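PDB 2DT4: PPC domain-containing protein from Pyrococcus horikoshii, which is of unknown function but belongs to the plant- and prokaryote-conserved (PPC) family, many of whose plant members carry the domain beside DNA-binding AT-hooks, and probably assembles as a trimer. Local coordinates for the interface of chains A and B. Coordinates in Å, arbitrary orientation; residue numbers count along the deposited sequence, not the author numbering. Chains: chain A/B, Hypothetical protein PH0802.

Contact 1: the interface of chains A and B. Residues chain A 15, 113, 115; chain B 137-139.
The backbone carbonyl oxygen of B:Trp138 is gripped by two nitrogens of one guanidinium. A:Arg15 meets it side-on, NE lying 2.9 Å from B:Trp138 O and NH1 of A:Arg15 equally near that oxygen. The oxygen lies essentially in the guanidinium plane. The NH1 donor sits nearly along the C=O axis at 164°, whereas the NE donor is tilted from the carbonyl plane. A:Arg15 carries CG anti to its backbone N (chi1 179°), and a bend at chi3 swings the guanidinium round to present this side to the carbonyl. The paired bonds should hold the group against rotation. B:Leu137 packs over one guanidinium face, its CD1 above the centre and 3.9 Å from A:Arg15 CZ, the two side chains crossing at about a right angle. Its two methyls divide the work: CD1 also reaches CG2 of A:Val113 at 4.0 Å, while CD2 touches CG1 of the same valine and the carboxylate oxygen OE2 of A:Glu115. The indole of B:Trp138 has its edge toward the backbone of A:Arg15 and one face toward A:Glu115. The aliphatic stem of that glutamate lies against the benzene portion of the ring, CB 3.8 Å from CZ3 of B:Trp138, with carboxylate and ring planes 24° apart. Two waters add bridges between the chains. Water 1 joins OE2 of A:Glu115 to the backbone N of B:Trp138, standing 3.0 Å from the latter. Water 2 lies 2.8 Å from A:Arg15 N and also contacts the backbone O of B:Glu139. Since much of the polar recognition is of main-chain atoms, it depends on the path of the B segment as well as on its side chains. In the deposited trimer the site fastens the C-terminal segment of one PPC subunit across strands 5-16 and 114-123 of its neighbour, and so probably helps to hold the subunits together.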
loop_
_atom_site.group_PDB
_atom_site.type_symbol
_atom_site.label_atom_id
_atom_site.label_comp_id
_atom_site.label_asym_id
_atom_site.label_seq_id
_atom_site.Cartn_x
_atom_site.Cartn_y
_atom_site.Cartn_z
ATOM N N ARG A 15 -12.618 6.561 9.352
ATOM C CA ARG A 15 -12.379 7.861 8.784
ATOM C C ARG A 15 -11.939 8.838 9.842
ATOM O O ARG A 15 -12.599 9.010 10.862
ATOM C CB ARG A 15 -13.622 8.411 8.099
ATOM C CG ARG A 15 -13.359 9.768 7.526
ATOM C CD ARG A 15 -14.326 10.181 6.471
ATOM N NE ARG A 15 -15.633 10.451 7.026
ATOM C CZ ARG A 15 -16.074 11.651 7.420
ATOM N NH1 ARG A 15 -17.325 11.794 7.871
ATOM N NH2 ARG A 15 -15.287 12.689 7.426
ATOM N N VAL A 113 -10.013 14.221 4.039
ATOM C CA VAL A 113 -10.641 12.886 4.194
ATOM C C VAL A 113 -9.450 11.957 4.359
ATOM O O VAL A 113 -8.517 12.039 3.599
ATOM C CB VAL A 113 -11.473 12.423 2.998
ATOM C CG1 VAL A 113 -11.906 10.915 3.110
ATOM C CG2 VAL A 113 -12.698 13.339 2.844
ATOM N N GLU A 115 -9.072 7.654 5.134
ATOM C CA GLU A 115 -9.697 6.385 5.382
ATOM C C GLU A 115 -8.527 5.462 5.656
ATOM O O GLU A 115 -7.757 5.099 4.744
ATOM C CB GLU A 115 -10.552 5.937 4.195
ATOM C CG GLU A 115 -11.746 6.871 4.006
ATOM C CD GLU A 115 -12.532 6.669 2.728
ATOM O OE1 GLU A 115 -12.193 5.809 1.896
ATOM O OE2 GLU A 115 -13.516 7.417 2.520
ATOM N N LEU B 137 -19.315 9.406 2.423
ATOM C CA LEU B 137 -18.340 9.001 3.459
ATOM C C LEU B 137 -18.957 8.274 4.626
ATOM O O LEU B 137 -20.150 8.381 4.891
ATOM C CB LEU B 137 -17.704 10.282 4.025
ATOM C CG LEU B 137 -17.003 11.212 3.016
ATOM C CD1 LEU B 137 -16.556 12.498 3.617
ATOM C CD2 LEU B 137 -15.848 10.497 2.330
ATOM N N TRP B 138 -18.126 7.531 5.354
ATOM C CA TRP B 138 -18.511 6.889 6.599
ATOM C C TRP B 138 -18.656 7.935 7.708
ATOM O O TRP B 138 -18.066 9.010 7.626
ATOM C CB TRP B 138 -17.398 5.938 7.071
ATOM C CG TRP B 138 -16.909 4.971 6.027
ATOM C CD1 TRP B 138 -17.611 4.405 5.030
ATOM C CD2 TRP B 138 -15.568 4.511 5.894
ATOM N NE1 TRP B 138 -16.795 3.602 4.272
ATOM C CE2 TRP B 138 -15.531 3.647 4.795
ATOM C CE3 TRP B 138 -14.396 4.724 6.617
ATOM C CZ2 TRP B 138 -14.357 3.004 4.387
ATOM C CZ3 TRP B 138 -13.227 4.124 6.193
ATOM C CH2 TRP B 138 -13.223 3.248 5.101
ATOM N N GLU B 139 -19.301 7.524 8.791
ATOM C CA GLU B 139 -19.366 8.394 9.981
ATOM C C GLU B 139 -17.953 8.363 10.536
ATOM O O GLU B 139 -17.332 7.297 10.616
ATOM C CB GLU B 139 -20.383 7.848 10.993
ATOM C CG GLU B 139 -20.562 8.775 12.175
ATOM C CD GLU B 139 -21.510 8.228 13.227
ATOM O OE1 GLU B 139 -21.474 8.762 14.363
ATOM O OE2 GLU B 139 -22.233 7.249 12.934
HETATM O O HOH W 1 -15.243 7.422 4.714
HETATM O O HOH W 2 -14.922 5.946 10.905
#

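Contact 2: the interface of chains A and B. Residues chain A 13-14, 43, 115; chain B 39, 78, 89, 126, 128, 137-138.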
loop_
_atom_site.group_PDB
_atom_site.type_symbol
_atom_site.label_atom_id
_atom_site.label_comp_id
_atom_site.label_asym_id
_atom_site.label_seq_id
_atom_site.Cartn_x
_atom_site.Cartn_y
_atom_site.Cartn_z
ATOM N N LEU A 13 -10.736 0.075 10.871
ATOM C CA LEU A 13 -10.950 0.784 9.618
ATOM C C LEU A 13 -11.826 1.970 9.961
ATOM O O LEU A 13 -12.903 1.775 10.521
ATOM C CB LEU A 13 -11.635 -0.116 8.576
ATOM C CG LEU A 13 -11.853 0.579 7.224
ATOM C CD1 LEU A 13 -10.536 1.015 6.581
ATOM C CD2 LEU A 13 -12.647 -0.340 6.306
ATOM N N PHE A 14 -11.351 3.177 9.665
ATOM C CA PHE A 14 -12.036 4.383 10.124
ATOM C C PHE A 14 -11.720 5.581 9.267
ATOM O O PHE A 14 -10.680 5.630 8.565
ATOM C CB PHE A 14 -11.702 4.695 11.596
ATOM C CG PHE A 14 -10.232 4.729 11.910
ATOM C CD1 PHE A 14 -9.460 5.848 11.639
ATOM C CD2 PHE A 14 -9.621 3.628 12.447
ATOM C CE1 PHE A 14 -8.079 5.844 11.903
ATOM C CE2 PHE A 14 -8.273 3.620 12.722
ATOM C CZ PHE A 14 -7.489 4.718 12.434
ATOM N N ILE A 43 -5.886 5.970 2.361
ATOM C CA ILE A 43 -6.123 6.877 1.248
ATOM C C ILE A 43 -6.953 8.058 1.721
ATOM O O ILE A 43 -7.510 8.068 2.823
ATOM C CB ILE A 43 -6.863 6.149 0.078
ATOM C CG1 ILE A 43 -8.223 5.590 0.512
ATOM C CG2 ILE A 43 -5.963 5.027 -0.535
ATOM C CD1 ILE A 43 -9.048 4.983 -0.628
ATOM N N GLU A 115 -9.072 7.654 5.134
ATOM C CA GLU A 115 -9.697 6.385 5.382
ATOM C C GLU A 115 -8.527 5.462 5.656
ATOM O O GLU A 115 -7.757 5.099 4.744
ATOM C CB GLU A 115 -10.552 5.937 4.195
ATOM C CG GLU A 115 -11.746 6.871 4.006
ATOM C CD GLU A 115 -12.532 6.669 2.728
ATOM O OE1 GLU A 115 -12.193 5.809 1.896
ATOM O OE2 GLU A 115 -13.516 7.417 2.520
ATOM N N ILE B 39 -10.774 -4.383 2.903
ATOM C CA ILE B 39 -9.659 -3.518 2.561
ATOM C C ILE B 39 -9.014 -4.256 1.395
ATOM O O ILE B 39 -9.067 -5.494 1.287
ATOM C CB ILE B 39 -8.645 -3.101 3.652
ATOM C CG1 ILE B 39 -8.015 -4.329 4.345
ATOM C CG2 ILE B 39 -9.347 -2.184 4.631
ATOM C CD1 ILE B 39 -6.761 -4.848 3.709
ATOM N N ASN B 78 -10.768 0.372 -0.279
ATOM C CA ASN B 78 -11.678 -0.332 0.602
ATOM C C ASN B 78 -13.001 -0.613 -0.095
ATOM O O ASN B 78 -13.316 -0.033 -1.135
ATOM C CB ASN B 78 -11.870 0.482 1.903
ATOM C CG ASN B 78 -12.316 1.893 1.646
ATOM O OD1 ASN B 78 -13.395 2.098 1.075
ATOM N ND2 ASN B 78 -11.472 2.882 2.006
ATOM N N HIS B 89 -13.861 1.842 -3.319
ATOM C CA HIS B 89 -13.190 3.141 -3.372
ATOM C C HIS B 89 -11.713 2.875 -3.301
ATOM O O HIS B 89 -11.238 2.296 -2.332
ATOM C CB HIS B 89 -13.636 4.056 -2.246
ATOM C CG HIS B 89 -13.104 5.446 -2.352
ATOM N ND1 HIS B 89 -12.998 6.103 -3.563
ATOM C CD2 HIS B 89 -12.611 6.295 -1.415
ATOM C CE1 HIS B 89 -12.488 7.308 -3.359
ATOM N NE2 HIS B 89 -12.258 7.451 -2.067
ATOM N N ILE B 126 -20.549 0.380 8.745
ATOM C CA ILE B 126 -19.573 1.329 8.223
ATOM C C ILE B 126 -20.051 1.625 6.803
ATOM O O ILE B 126 -19.793 0.890 5.867
ATOM C CB ILE B 126 -18.089 0.850 8.322
ATOM C CG1 ILE B 126 -17.115 1.919 7.845
ATOM C CG2 ILE B 126 -17.857 -0.453 7.604
ATOM C CD1 ILE B 126 -15.671 1.556 8.129
ATOM N N ARG B 128 -21.153 4.341 3.528
ATOM C CA ARG B 128 -20.944 5.612 2.848
ATOM C C ARG B 128 -22.278 6.305 2.638
ATOM O O ARG B 128 -23.187 5.745 2.024
ATOM C CB ARG B 128 -20.285 5.439 1.500
ATOM C CG ARG B 128 -18.864 4.967 1.540
ATOM C CD ARG B 128 -18.168 4.991 0.195
ATOM N NE ARG B 128 -16.790 4.521 0.350
ATOM C CZ ARG B 128 -15.793 5.244 0.858
ATOM N NH1 ARG B 128 -14.601 4.674 1.013
ATOM N NH2 ARG B 128 -15.944 6.506 1.215
ATOM N N LEU B 137 -19.315 9.406 2.423
ATOM C CA LEU B 137 -18.340 9.001 3.459
ATOM C C LEU B 137 -18.957 8.274 4.626
ATOM O O LEU B 137 -20.150 8.381 4.891
ATOM C CB LEU B 137 -17.704 10.282 4.025
ATOM C CG LEU B 137 -17.003 11.212 3.016
ATOM C CD1 LEU B 137 -16.556 12.498 3.617
ATOM C CD2 LEU B 137 -15.848 10.497 2.330
ATOM N N TRP B 138 -18.126 7.531 5.354
ATOM C CA TRP B 138 -18.511 6.889 6.599
ATOM C C TRP B 138 -18.656 7.935 7.708
ATOM O O TRP B 138 -18.066 9.010 7.626
ATOM C CB TRP B 138 -17.398 5.938 7.071
ATOM C CG TRP B 138 -16.909 4.971 6.027
ATOM C CD1 TRP B 138 -17.611 4.405 5.030
ATOM C CD2 TRP B 138 -15.568 4.511 5.894
ATOM N NE1 TRP B 138 -16.795 3.602 4.272
ATOM C CE2 TRP B 138 -15.531 3.647 4.795
ATOM C CE3 TRP B 138 -14.396 4.724 6.617
ATOM C CZ2 TRP B 138 -14.357 3.004 4.387
ATOM C CZ3 TRP B 138 -13.227 4.124 6.193
ATOM C CH2 TRP B 138 -13.223 3.248 5.101
HETATM O O HOH W 3 -15.243 7.422 4.714
HETATM O O HOH W 4 -8.895 2.698 3.299
#
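A charged subunit interface with an apolar flank joins two PPC-domain chains, probably helping to hold the trimer together. A:Glu115 and B:Arg128 meet tip to tip in an end-on salt bridge. NH1 of B:Arg128 lies 2.8 Å from A:Glu115 OE1, and NH2 lies 2.9 Å from OE2. The fit is twisted: carboxylate and guanidinium planes are 40° apart, NH1 comes from above the carboxylate plane, and NH2 meets OE2 on the syn side but tilted out of the plane. The amide ND2 of B:Asn78 approaches OE1 of A:Glu115 from the same face as NH1, on the anti side and likewise out of plane, at 3.0 Å. CG of B:Asn78 stands between its backbone N and carbonyl carbon (chi1 55°), which places the amide with ND2 facing A:Glu115 OE1 and OD1 facing B:Arg128 NH1. As second-shell support, OD1 accepts from that NH1 at 2.8 Å through an in-plane lone pair. Replacing A:Glu115 with an alanine would probably leave the B:Arg128 charge without its mate across the interface and B:Asn78 ND2 without this acceptor. The edge of the B:His89 imidazole turns toward OE1, CD2 being 3.4 Å from that atom of A:Glu115, while the tip of A:Ile43 also meets this ring. The indole of B:Trp138 is layered between B:Arg128, whose guanidinium centre faces NE1, and CD1 of B:Ile126 over the opposite face. A:Leu13 fills the flank, its CG 3.7 Å from the indole CH2 of B:Trp138. Its branches divide: CD1 meets B:Ile39 CG2 at 3.9 Å, and CD2 reaches B:Ile126 CD1. Water 4 links B:Asn78 ND2 to the backbone O of A:Glu115.

The C-alpha centres of contact 1 and contact 2 are about 5 Å apart, so the two form one continuous stretch of the A-B interface. They share A:Glu115, B:Leu137 and B:Trp138. Chain A supplies strands 5-16 and 114-123 to both, with strand 38-46 added in contact 2. Chain B brings its C-terminal segment to both, whereas contact 2 also draws on strands of its body. The shared residues thus probably couple placement of the tail to docking of the folded subunits. With three copies in the assembly, repetition of this asymmetric contact could close a ring.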